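Local coordinates for protein ASCH domain (Vibrio cholerae TMA 21, PDB 3S9X) that is of unknown function but carries an ASCH domain of the PUA clan, which suggests a role in recognising RNA, at residues Tyr2-Ser10 against Lys28-Tyr36. Numbering follows the deposited sequence. Where two conformers were deposited one is given.
Sequences YFQGMEERS and KYTSFSADY
An aromatic cluster of Y2, F3 and F32 fastens the N-terminal segment to strand 32-35, an outermost strand of the mixed sheet. Y2 and F3 belong to a YFQG sequence that resembles a protease-site tag remnant, so this part of the packing may be acquired rather than native. F3 turns its ring edge to the face of F32, with planes at 54° and CD1 over the ring centre, 3.8 Å from F32 CG. Next to F3 in the chain, Y2 puts its CB 3.3 Å from F32 CE2, while T30 CA makes a CH-pi contact over one face of the Y2 ring. The F3–M6 type I turn, closed by M6 N to F3 O, then brings selenomethionine M6 back to the strand. Its CG lies anti to the backbone N (chi1 -178°), and the bend at chi3 lays CE 3.6 Å from S33 C. This flexible chain fills the span between F32 and A34, whose small CB allows S10 CB to approach to 3.6 Å. Just before helix 8-19, E7 caps the helix through weak bonds from R9 N and S10 N, and its OE2 meets R9 NE at 2.9 Å in a salt bridge. No direct hydrogen bond joins the segments; one water donates to both Y2 O and F32 O. Cohesion therefore rests mainly on apolar and aromatic packing, leaving the strand's backbone pairing to strand 79-83.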
loop_
_atom_site.group_PDB
_atom_site.type_symbol
_atom_site.label_atom_id
_atom_site.label_comp_id
_atom_site.label_asym_id
_atom_site.label_seq_id
_atom_site.Cartn_x
_atom_site.Cartn_y
_atom_site.Cartn_z
ATOM N N TYR A 2 11.723 -1.376 17.163
ATOM C CA TYR A 2 10.498 -0.909 16.450
ATOM C C TYR A 2 9.594 -1.917 15.859
ATOM O O TYR A 2 8.421 -1.578 15.513
ATOM C CB TYR A 2 10.912 0.041 15.301
ATOM C CG TYR A 2 11.513 1.370 15.740
ATOM C CD1 TYR A 2 10.680 2.409 16.052
ATOM C CD2 TYR A 2 12.865 1.583 15.830
ATOM C CE1 TYR A 2 11.162 3.674 16.389
ATOM C CE2 TYR A 2 13.347 2.839 16.250
ATOM C CZ TYR A 2 12.500 3.876 16.513
ATOM O OH TYR A 2 12.953 5.094 16.876
ATOM N N PHE A 3 10.070 -3.143 15.744
ATOM C CA PHE A 3 9.255 -4.153 15.079
ATOM C C PHE A 3 9.410 -5.565 15.638
ATOM O O PHE A 3 9.392 -6.587 14.929
ATOM C CB PHE A 3 9.405 -4.145 13.547
ATOM C CG PHE A 3 10.810 -4.272 13.076
ATOM C CD1 PHE A 3 11.530 -3.166 12.779
ATOM C CD2 PHE A 3 11.360 -5.508 12.817
ATOM C CE1 PHE A 3 12.814 -3.252 12.276
ATOM C CE2 PHE A 3 12.644 -5.609 12.274
ATOM C CZ PHE A 3 13.408 -4.466 12.054
ATOM N N GLN A 4 9.520 -5.662 16.965
ATOM C CA GLN A 4 9.719 -6.957 17.595
ATOM C C GLN A 4 8.634 -7.941 17.342
ATOM O O GLN A 4 8.925 -9.169 17.307
ATOM C CB GLN A 4 9.917 -6.708 19.104
ATOM C CG GLN A 4 11.326 -6.069 19.412
ATOM C CD GLN A 4 11.606 -5.917 20.873
ATOM O OE1 GLN A 4 10.867 -6.474 21.709
ATOM N NE2 GLN A 4 12.658 -5.159 21.214
ATOM N N GLY A 5 7.391 -7.469 17.187
ATOM C CA GLY A 5 6.272 -8.341 16.938
ATOM C C GLY A 5 5.967 -8.727 15.499
ATOM O O GLY A 5 5.061 -9.526 15.269
HETATM N N MSE A 6 6.782 -8.254 14.550
HETATM C CA MSE A 6 6.529 -8.545 13.138
HETATM C C MSE A 6 6.712 -10.066 12.967
HETATM O O MSE A 6 7.599 -10.711 13.471
HETATM C CB MSE A 6 7.524 -7.728 12.302
HETATM C CG MSE A 6 7.310 -7.922 10.804
HETATM SE SE MSE A 6 8.519 -6.846 9.752
HETATM C CE MSE A 6 7.556 -5.148 10.036
ATOM N N GLU A 7 5.913 -10.588 12.061
ATOM C CA GLU A 7 5.984 -12.013 11.677
ATOM C C GLU A 7 7.404 -12.325 11.219
ATOM O O GLU A 7 8.029 -11.522 10.499
ATOM C CB GLU A 7 4.946 -12.289 10.592
ATOM C CG GLU A 7 4.670 -13.756 10.328
ATOM C CD GLU A 7 5.668 -14.521 9.466
ATOM O OE1 GLU A 7 6.394 -13.854 8.746
ATOM O OE2 GLU A 7 5.632 -15.792 9.490
ATOM N N GLU A 8 7.965 -13.484 11.671
ATOM C CA GLU A 8 9.376 -13.724 11.550
ATOM C C GLU A 8 9.958 -13.655 10.190
ATOM O O GLU A 8 11.077 -13.179 9.997
ATOM C CB GLU A 8 9.700 -15.059 12.229
ATOM C CG GLU A 8 11.254 -15.312 12.291
ATOM C CD GLU A 8 11.610 -16.505 13.092
ATOM O OE1 GLU A 8 11.373 -17.615 12.655
ATOM O OE2 GLU A 8 12.053 -16.309 14.249
ATOM N N ARG A 9 9.248 -14.239 9.215
ATOM C CA ARG A 9 9.809 -14.231 7.862
ATOM C C ARG A 9 10.019 -12.787 7.378
ATOM O O ARG A 9 11.059 -12.446 6.779
ATOM C CB ARG A 9 8.941 -14.986 6.830
ATOM C CG ARG A 9 8.770 -16.482 7.105
ATOM C CD ARG A 9 7.614 -17.112 6.335
ATOM N NE ARG A 9 6.327 -16.698 6.846
ATOM C CZ ARG A 9 5.195 -16.758 6.158
ATOM N NH1 ARG A 9 5.136 -17.225 4.888
ATOM N NH2 ARG A 9 4.069 -16.327 6.717
ATOM N N SER A 10 9.020 -11.915 7.617
ATOM C CA SER A 10 9.123 -10.551 7.232
ATOM C C SER A 10 10.121 -9.760 8.082
ATOM O O SER A 10 10.885 -8.920 7.574
ATOM C CB SER A 10 7.776 -9.865 7.315
ATOM O OG SER A 10 6.988 -10.229 6.200
ATOM N N LYS A 28 17.314 6.076 10.625
ATOM C CA LYS A 28 16.298 7.093 10.402
ATOM C C LYS A 28 14.874 6.501 10.361
ATOM O O LYS A 28 13.897 7.230 10.526
ATOM C CB LYS A 28 16.523 7.737 9.050
ATOM C CG LYS A 28 16.178 6.816 7.773
ATOM C CD LYS A 28 16.768 7.235 6.457
ATOM C CE LYS A 28 16.639 6.221 5.388
ATOM N NZ LYS A 28 16.562 6.727 3.968
ATOM N N TYR A 29 14.761 5.215 10.039
ATOM C CA TYR A 29 13.463 4.605 9.945
ATOM C C TYR A 29 12.825 4.359 11.279
ATOM O O TYR A 29 13.473 3.824 12.202
ATOM C CB TYR A 29 13.557 3.283 9.204
ATOM C CG TYR A 29 14.004 3.426 7.755
ATOM C CD1 TYR A 29 13.196 4.010 6.802
ATOM C CD2 TYR A 29 15.189 2.924 7.334
ATOM C CE1 TYR A 29 13.518 4.033 5.490
ATOM C CE2 TYR A 29 15.558 2.915 5.990
ATOM C CZ TYR A 29 14.685 3.496 5.052
ATOM O OH TYR A 29 15.055 3.481 3.698
ATOM N N THR A 30 11.566 4.746 11.402
ATOM C CA THR A 30 10.765 4.623 12.631
ATOM C C THR A 30 9.391 4.014 12.550
ATOM O O THR A 30 8.723 3.842 13.548
ATOM C CB THR A 30 10.602 6.070 13.273
ATOM O OG1 THR A 30 9.880 6.875 12.325
ATOM C CG2 THR A 30 11.969 6.707 13.511
ATOM N N SER A 31 8.989 3.681 11.309
ATOM C CA SER A 31 7.615 3.205 10.977
ATOM C C SER A 31 7.692 2.060 9.996
ATOM O O SER A 31 8.287 2.167 8.957
ATOM C CB SER A 31 6.763 4.362 10.480
ATOM O OG SER A 31 5.451 3.993 10.199
ATOM N N PHE A 32 7.135 0.938 10.423
ATOM C CA PHE A 32 7.320 -0.346 9.732
ATOM C C PHE A 32 6.033 -1.155 9.751
ATOM O O PHE A 32 5.270 -1.124 10.704
ATOM C CB PHE A 32 8.411 -1.223 10.457
ATOM C CG PHE A 32 9.678 -0.537 10.711
ATOM C CD1 PHE A 32 10.716 -0.607 9.777
ATOM C CD2 PHE A 32 9.875 0.242 11.845
ATOM C CE1 PHE A 32 11.916 -0.024 10.036
ATOM C CE2 PHE A 32 11.031 0.870 12.077
ATOM C CZ PHE A 32 12.113 0.720 11.198
ATOM N N SER A 33 5.815 -1.915 8.674
ATOM C CA SER A 33 4.731 -2.902 8.653
ATOM C C SER A 33 5.092 -4.058 7.673
ATOM O O SER A 33 6.099 -3.965 6.947
ATOM C CB SER A 33 3.473 -2.243 8.157
ATOM O OG SER A 33 3.525 -1.862 6.804
ATOM N N ALA A 34 4.261 -5.092 7.704
ATOM C CA ALA A 34 4.390 -6.237 6.802
ATOM C C ALA A 34 2.995 -6.676 6.422
ATOM O O ALA A 34 2.168 -6.915 7.271
ATOM C CB ALA A 34 5.185 -7.429 7.461
ATOM N N ASP A 35 2.687 -6.707 5.131
ATOM C CA ASP A 35 1.328 -7.057 4.684
ATOM C C ASP A 35 1.388 -7.334 3.170
ATOM O O ASP A 35 2.322 -6.944 2.477
ATOM C CB ASP A 35 0.425 -5.820 4.906
ATOM C CG ASP A 35 -0.877 -6.076 5.683
ATOM O OD1 ASP A 35 -1.920 -5.502 5.240
ATOM O OD2 ASP A 35 -0.902 -6.699 6.747
ATOM N N TYR A 36 0.340 -7.982 2.685
ATOM C CA TYR A 36 0.040 -8.078 1.301
ATOM C C TYR A 36 -0.894 -6.967 0.883
ATOM O O TYR A 36 -1.548 -6.345 1.718
ATOM C CB TYR A 36 -0.480 -9.486 0.899
ATOM C CG TYR A 36 -1.738 -9.942 1.595
ATOM C CD1 TYR A 36 -2.993 -9.477 1.187
ATOM C CD2 TYR A 36 -1.678 -10.815 2.650
ATOM C CE1 TYR A 36 -4.130 -9.855 1.850
ATOM C CE2 TYR A 36 -2.834 -11.297 3.268
ATOM C CZ TYR A 36 -4.062 -10.803 2.840
ATOM O OH TYR A 36 -5.219 -11.235 3.465
HETATM O O HOH W 1 6.438 -2.068 13.594
#